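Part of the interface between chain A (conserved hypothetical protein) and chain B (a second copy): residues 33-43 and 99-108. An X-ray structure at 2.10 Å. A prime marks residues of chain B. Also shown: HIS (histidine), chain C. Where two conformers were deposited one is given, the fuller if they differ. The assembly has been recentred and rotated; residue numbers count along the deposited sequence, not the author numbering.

Chain A, residues 33-43: NLSALCIAENA
Chain B (99-108) FIEYMYSFAN

Residues 34-41 of chain A form a strand that runs antiparallel to the chain B strand ending at Asn108′. The N-to-C directions differ by 161°, and the axes approach to 4.6 Å. Together the two stretches bury 640 Å².

The register pairs Ala36 with Phe106′, Leu37 with Ser105′ and Cys38 with Tyr104′. Ala36 CA lies 4.2 Å from Phe106′ CA, Leu37 CA 5.4 Å from Ser105′ CA and Cys38 CA 4.1 Å from Tyr104′ CA. Leu37 and Ser105′ are the hydrogen-bonded pair: Leu37 N donates to Ser105′ O and Ser105′ N to Leu37 O, both at 2.9 Å. Ala107′ N to Ser35 O (2.7 Å) and Ile39 N to Met103′ O (3.0 Å) extend the ladder. Most backbones are extended, as in Cys38 (phi/psi -163/131) and Ser105′ (-168/152). Ser35 (-94/-37) kinks its strand, and the chain turns a corner at Glu101′ (-76/-46).

One face carries Ala36, Cys38, Tyr104′ and Phe106′. The Ala36 methyl rests over one face of the Phe106′ ring (chi1 -101°, between wells; chi2 78°). CB of Ala36 sits 3.6 Å from the centroid of the Phe106′ ring, 7° off the normal, in a CH-pi contact. Cys38 (chi1 t) brings SG to 4.3 Å from Tyr104′ CB; the Tyr104′ ring (p, chi2 -77°) leads away.

Leu37 and Ser105′ point to the other face. Leu37 (p, p) bends back, putting CD1 3.8 Å from Met103′ CG. Met103′ is selenomethionine (p, t, t). Ile39 (m, t) also reaches it, with Ile39 CD1 4.2 Å from Met103′ CG. Ile39 CB lies 4.2 Å from Tyr102′ CB.

At the far end, Glu41 CB packs 3.4 Å from Glu101′ O.

The bound histidine spans both chains. The histidine N donates to Asn33 OD1 (2.5 Å) and Leu34 O (2.9 Å). The histidine NE2 lies 3.3 Å from Ser105′ OG, a hydrogen bond, though the place of that OG is less sure.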

ATOM      1  N   ASN A  33     -12.621  23.526  -0.540  1.00 21.83           N
ATOM      2  CA  ASN A  33     -12.815  22.716  -1.752  1.00 23.46           C
ATOM      3  C   ASN A  33     -11.687  21.693  -1.950  1.00 23.67           C
ATOM      4  O   ASN A  33     -10.468  21.993  -1.822  1.00 23.59           O
ATOM      5  CB  ASN A  33     -12.898  23.606  -3.026  1.00 23.12           C
ATOM      6  CG  ASN A  33     -13.589  22.905  -4.207  1.00 24.77           C
ATOM      7  OD1 ASN A  33     -14.694  22.391  -4.067  1.00 21.61           O
ATOM      8  ND2 ASN A  33     -12.931  22.873  -5.365  1.00 21.18           N
ATOM      9  N   LEU A  34     -12.096  20.508  -2.369  1.00 23.89           N
ATOM     10  CA  LEU A  34     -11.176  19.466  -2.786  1.00 23.55           C
ATOM     11  C   LEU A  34     -10.900  19.609  -4.287  1.00 23.49           C
ATOM     12  O   LEU A  34     -11.812  19.650  -5.069  1.00 24.31           O
ATOM     13  CB  LEU A  34     -11.823  18.122  -2.465  1.00 24.74           C
ATOM     14  CG  LEU A  34     -12.071  17.760  -0.976  1.00 26.46           C
ATOM     15  CD1 LEU A  34     -13.020  16.562  -0.877  1.00 27.79           C
ATOM     16  CD2 LEU A  34     -10.788  17.367  -0.307  1.00 26.99           C
ATOM     17  N   SER A  35      -9.641  19.670  -4.689  1.00 23.13           N
ATOM     18  CA  SER A  35      -9.239  19.772  -6.108  1.00 23.19           C
ATOM     19  C   SER A  35      -8.947  18.447  -6.750  1.00 21.50           C
ATOM     20  O   SER A  35      -9.190  18.244  -7.927  1.00 19.24           O
ATOM     21  CB  SER A  35      -7.955  20.580  -6.196  1.00 22.50           C
ATOM     22  OG  SER A  35      -8.332  21.909  -6.151  1.00 26.98           O
ATOM     23  N   ALA A  36      -8.355  17.588  -5.949  1.00 23.12           N
ATOM     24  CA  ALA A  36      -7.775  16.322  -6.402  1.00 25.33           C
ATOM     25  C   ALA A  36      -7.566  15.473  -5.171  1.00 26.57           C
ATOM     26  O   ALA A  36      -7.031  15.941  -4.139  1.00 27.28           O
ATOM     27  CB  ALA A  36      -6.434  16.523  -7.096  1.00 23.51           C
ATOM     28  N   LEU A  37      -7.961  14.225  -5.278  1.00 26.41           N
ATOM     29  CA  LEU A  37      -7.641  13.322  -4.235  1.00 27.36           C
ATOM     30  C   LEU A  37      -7.463  11.908  -4.771  1.00 27.90           C
ATOM     31  O   LEU A  37      -7.824  11.603  -5.917  1.00 28.32           O
ATOM     32  CB  LEU A  37      -8.681  13.395  -3.133  1.00 28.69           C
ATOM     33  CG  LEU A  37     -10.097  13.123  -3.523  1.00 31.40           C
ATOM     34  CD1 LEU A  37     -10.164  11.668  -4.086  1.00 32.98           C
ATOM     35  CD2 LEU A  37     -10.970  13.361  -2.268  1.00 33.65           C
ATOM     36  N   CYS A  38      -6.926  11.041  -3.930  1.00 25.87           N
ATOM     37  CA  CYS A  38      -6.560   9.736  -4.366  1.00 27.69           C
ATOM     38  C   CYS A  38      -6.440   9.035  -3.029  1.00 26.83           C
ATOM     39  O   CYS A  38      -5.854   9.552  -2.063  1.00 27.55           O
ATOM     40  CB  CYS A  38      -5.214   9.837  -5.098  1.00 26.40           C
ATOM     41  SG  CYS A  38      -4.651   8.316  -5.537  1.00 43.74           S
ATOM     42  N   ILE A  39      -7.055   7.886  -2.904  1.00 25.93           N
ATOM     43  CA  ILE A  39      -6.847   7.158  -1.681  1.00 25.10           C
ATOM     44  C   ILE A  39      -5.794   6.086  -1.937  1.00 25.84           C
ATOM     45  O   ILE A  39      -5.934   5.272  -2.845  1.00 24.78           O
ATOM     46  CB  ILE A  39      -8.137   6.499  -1.218  1.00 24.28           C
ATOM     47  CG1 ILE A  39      -9.123   7.589  -0.881  1.00 20.70           C
ATOM     48  CG2 ILE A  39      -7.847   5.533  -0.086  1.00 20.89           C
ATOM     49  CD1 ILE A  39     -10.347   7.104  -0.213  1.00 17.49           C
ATOM     50  N   ALA A  40      -4.751   6.054  -1.110  1.00 27.38           N
ATOM     51  CA  ALA A  40      -3.854   4.877  -1.153  1.00 27.61           C
ATOM     52  C   ALA A  40      -4.265   3.923  -0.014  1.00 26.15           C
ATOM     53  O   ALA A  40      -3.968   4.202   1.132  1.00 25.16           O
ATOM     54  CB  ALA A  40      -2.440   5.325  -0.987  1.00 29.16           C
ATOM     55  N   GLU A  41      -4.919   2.795  -0.326  1.00 25.34           N
ATOM     56  CA  GLU A  41      -5.576   1.949   0.686  0.50 23.13           C
ATOM     57  C   GLU A  41      -4.890   0.610   0.967  1.00 23.70           C
ATOM     58  O   GLU A  41      -4.226   0.036   0.094  1.00 22.49           O
ATOM     59  CB  GLU A  41      -7.043   1.676   0.277  0.50 22.10           C
ATOM     60  CG  GLU A  41      -7.262   0.365  -0.518  0.50 15.64           C
ATOM     61  CD  GLU A  41      -6.637   0.405  -1.910  0.50 10.07           C
ATOM     62  OE1 GLU A  41      -6.170   1.467  -2.327  0.50 13.05           O
ATOM     63  OE2 GLU A  41      -6.621  -0.598  -2.589  0.50  2.93           O
ATOM     64  N   ASN A  42      -5.094   0.085   2.166  1.00 22.80           N
ATOM     65  CA  ASN A  42      -4.807  -1.302   2.378  1.00 21.46           C
ATOM     66  C   ASN A  42      -6.110  -1.956   2.886  1.00 22.63           C
ATOM     67  O   ASN A  42      -7.163  -1.288   2.978  1.00 22.38           O
ATOM     68  CB  ASN A  42      -3.615  -1.438   3.330  1.00 21.61           C
ATOM     69  CG  ASN A  42      -3.921  -0.889   4.731  1.00 23.96           C
ATOM     70  OD1 ASN A  42      -4.949  -1.267   5.368  1.00 20.88           O
ATOM     71  ND2 ASN A  42      -3.049   0.042   5.217  1.00 26.72           N
ATOM     72  N   ALA A  43      -6.033  -3.239   3.229  1.00 22.07           N
ATOM     73  CA  ALA A  43      -7.185  -4.011   3.697  1.00 22.08           C
ATOM     74  C   ALA A  43      -7.856  -3.385   4.952  1.00 21.55           C
ATOM     75  O   ALA A  43      -9.003  -3.639   5.225  1.00 20.83           O
ATOM     76  CB  ALA A  43      -6.785  -5.433   3.977  1.00 18.67           C
TER
ATOM     77  N   PHE B  99     -19.416   1.048   1.486  1.00 28.73           N
ATOM     78  CA  PHE B  99     -18.197   1.788   1.798  0.50 29.17           C
ATOM     79  C   PHE B  99     -17.199   1.845   0.610  1.00 28.85           C
ATOM     80  O   PHE B  99     -17.322   1.060  -0.371  1.00 29.33           O
ATOM     81  CB  PHE B  99     -17.619   1.313   3.141  0.50 28.54           C
ATOM     82  CG  PHE B  99     -18.654   1.263   4.252  0.50 29.05           C
ATOM     83  CD1 PHE B  99     -19.411   2.397   4.570  0.50 28.79           C
ATOM     84  CD2 PHE B  99     -18.904   0.080   4.949  0.50 26.50           C
ATOM     85  CE1 PHE B  99     -20.389   2.354   5.571  0.50 28.81           C
ATOM     86  CE2 PHE B  99     -19.873   0.038   5.955  0.50 28.19           C
ATOM     87  CZ  PHE B  99     -20.616   1.176   6.264  0.50 27.41           C
ATOM     88  N   ILE B 100     -16.297   2.828   0.649  1.00 28.41           N
ATOM     89  CA  ILE B 100     -15.346   3.062  -0.444  1.00 27.55           C
ATOM     90  C   ILE B 100     -14.089   2.229  -0.178  1.00 26.86           C
ATOM     91  O   ILE B 100     -13.538   2.382   0.907  1.00 27.05           O
ATOM     92  CB  ILE B 100     -14.982   4.590  -0.458  1.00 29.46           C
ATOM     93  CG1 ILE B 100     -16.247   5.505  -0.477  1.00 29.64           C
ATOM     94  CG2 ILE B 100     -14.005   4.914  -1.554  1.00 24.30           C
ATOM     95  CD1 ILE B 100     -16.958   5.669  -1.871  1.00 32.88           C
ATOM     96  N   GLU B 101     -13.684   1.286  -1.058  1.00 26.28           N
ATOM     97  CA  GLU B 101     -12.379   0.636  -0.848  0.50 25.96           C
ATOM     98  C   GLU B 101     -11.257   1.589  -1.259  1.00 25.57           C
ATOM     99  O   GLU B 101     -10.319   1.781  -0.482  1.00 25.09           O
ATOM    100  CB  GLU B 101     -12.241  -0.755  -1.481  0.50 25.97           C
ATOM    101  CG  GLU B 101     -12.786  -1.909  -0.594  0.50 28.84           C
ATOM    102  CD  GLU B 101     -12.289  -1.892   0.879  0.50 32.90           C
ATOM    103  OE1 GLU B 101     -11.053  -1.794   1.136  0.50 33.10           O
ATOM    104  OE2 GLU B 101     -13.151  -1.993   1.790  0.50 34.77           O
ATOM    105  N   TYR B 102     -11.392   2.218  -2.420  1.00 23.21           N
ATOM    106  CA  TYR B 102     -10.598   3.399  -2.831  1.00 24.05           C
ATOM    107  C   TYR B 102     -11.374   4.208  -3.859  1.00 23.77           C
ATOM    108  O   TYR B 102     -12.415   3.761  -4.425  1.00 21.88           O
ATOM    109  CB  TYR B 102      -9.207   3.043  -3.412  1.00 23.46           C
ATOM    110  CG  TYR B 102      -9.278   2.039  -4.552  1.00 22.24           C
ATOM    111  CD1 TYR B 102      -9.254   0.634  -4.306  1.00 23.62           C
ATOM    112  CD2 TYR B 102      -9.384   2.482  -5.880  1.00 23.92           C
ATOM    113  CE1 TYR B 102      -9.302  -0.309  -5.418  1.00 23.08           C
ATOM    114  CE2 TYR B 102      -9.426   1.609  -6.915  1.00 22.99           C
ATOM    115  CZ  TYR B 102      -9.404   0.220  -6.700  1.00 24.55           C
ATOM    116  OH  TYR B 102      -9.501  -0.564  -7.839  1.00 27.00           O
HETATM  117  N   MSE B 103     -10.847   5.405  -4.099  1.00 24.86           N
HETATM  118  CA  MSE B 103     -11.386   6.333  -5.109  1.00 28.81           C
HETATM  119  C   MSE B 103     -10.269   7.246  -5.498  1.00 26.30           C
HETATM  120  O   MSE B 103      -9.301   7.335  -4.758  1.00 26.10           O
HETATM  121  CB  MSE B 103     -12.570   7.153  -4.529  1.00 27.31           C
HETATM  122  CG  MSE B 103     -12.182   8.422  -3.753  1.00 32.60           C
HETATM  123 SE   MSE B 103     -13.853   9.139  -3.014  1.00 43.52          SE
HETATM  124  CE  MSE B 103     -13.196  10.169  -1.426  1.00 35.57           C
ATOM    125  N   TYR B 104     -10.390   7.893  -6.655  1.00 25.10           N
ATOM    126  CA  TYR B 104      -9.505   8.945  -7.049  1.00 25.06           C
ATOM    127  C   TYR B 104     -10.343   9.919  -7.848  1.00 26.41           C
ATOM    128  O   TYR B 104     -11.364   9.514  -8.480  1.00 26.62           O
ATOM    129  CB  TYR B 104      -8.254   8.410  -7.848  1.00 25.16           C
ATOM    130  CG  TYR B 104      -8.481   7.326  -8.897  1.00 25.62           C
ATOM    131  CD1 TYR B 104      -8.679   5.974  -8.512  1.00 28.48           C
ATOM    132  CD2 TYR B 104      -8.423   7.607 -10.271  1.00 26.71           C
ATOM    133  CE1 TYR B 104      -8.827   4.958  -9.491  1.00 26.83           C
ATOM    134  CE2 TYR B 104      -8.639   6.584 -11.262  1.00 24.72           C
ATOM    135  CZ  TYR B 104      -8.809   5.268 -10.852  1.00 26.18           C
ATOM    136  OH  TYR B 104      -8.972   4.246 -11.766  1.00 26.68           O
ATOM    137  N   SER B 105      -9.964  11.207  -7.825  1.00 26.22           N
ATOM    138  CA  SER B 105     -10.768  12.210  -8.451  1.00 27.72           C
ATOM    139  C   SER B 105     -10.106  13.560  -8.599  1.00 27.51           C
ATOM    140  O   SER B 105      -9.167  13.864  -7.864  1.00 28.09           O
ATOM    141  CB  SER B 105     -12.043  12.388  -7.636  1.00 28.88           C
ATOM    142  OG  SER B 105     -11.703  12.640  -6.297  1.00 36.42           O
ATOM    143  N   PHE B 106     -10.525  14.311  -9.629  1.00 26.41           N
ATOM    144  CA  PHE B 106     -10.001  15.666  -9.897  1.00 25.17           C
ATOM    145  C   PHE B 106     -11.225  16.542 -10.153  1.00 24.47           C
ATOM    146  O   PHE B 106     -12.222  16.070 -10.721  1.00 23.63           O
ATOM    147  CB  PHE B 106      -9.091  15.763 -11.147  1.00 25.77           C
ATOM    148  CG  PHE B 106      -7.595  15.791 -10.864  1.00 27.97           C
ATOM    149  CD1 PHE B 106      -6.892  14.612 -10.540  1.00 28.68           C
ATOM    150  CD2 PHE B 106      -6.883  16.990 -10.949  1.00 29.72           C
ATOM    151  CE1 PHE B 106      -5.498  14.637 -10.281  1.00 29.79           C
ATOM    152  CE2 PHE B 106      -5.524  17.050 -10.686  1.00 25.92           C
ATOM    153  CZ  PHE B 106      -4.807  15.851 -10.363  1.00 29.98           C
ATOM    154  N   ALA B 107     -11.116  17.811  -9.804  1.00 23.63           N
ATOM    155  CA  ALA B 107     -12.030  18.828 -10.291  1.00 26.17           C
ATOM    156  C   ALA B 107     -11.784  19.114 -11.778  1.00 27.02           C
ATOM    157  O   ALA B 107     -10.658  19.315 -12.199  1.00 27.60           O
ATOM    158  CB  ALA B 107     -11.880  20.120  -9.470  1.00 25.70           C
ATOM    159  N   ASN B 108     -12.871  19.148 -12.545  1.00 28.79           N
ATOM    160  CA  ASN B 108     -12.875  19.491 -13.971  1.00 29.99           C
ATOM    161  C   ASN B 108     -13.843  20.685 -14.165  1.00 29.34           C
ATOM    162  O   ASN B 108     -15.072  20.546 -14.317  1.00 29.86           O
ATOM    163  CB  ASN B 108     -13.191  18.221 -14.804  1.00 30.82           C
ATOM    164  CG  ASN B 108     -13.733  18.515 -16.190  1.00 34.87           C
ATOM    165  OD1 ASN B 108     -14.956  18.532 -16.400  1.00 41.74           O
ATOM    166  ND2 ASN B 108     -12.846  18.721 -17.151  1.00 38.78           N
TER
HETATM  167  N   HIS C 152     -14.702  20.097  -5.174  1.00 24.28           N
HETATM  168  CA  HIS C 152     -15.766  19.161  -4.663  1.00 24.26           C
HETATM  169  C   HIS C 152     -15.804  18.866  -3.192  1.00 24.22           C
HETATM  170  O   HIS C 152     -15.208  19.522  -2.341  1.00 23.83           O
HETATM  171  CB  HIS C 152     -15.807  17.828  -5.429  1.00 24.07           C
HETATM  172  CG  HIS C 152     -14.511  17.035  -5.451  1.00 27.84           C
HETATM  173  ND1 HIS C 152     -13.416  17.396  -6.226  1.00 31.56           N
HETATM  174  CD2 HIS C 152     -14.202  15.826  -4.916  1.00 25.31           C
HETATM  175  CE1 HIS C 152     -12.469  16.474  -6.107  1.00 32.89           C
HETATM  176  NE2 HIS C 152     -12.928  15.505  -5.323  1.00 29.05           N
HETATM  177  OXT HIS C 152     -16.458  17.885  -2.811  1.00 25.09           O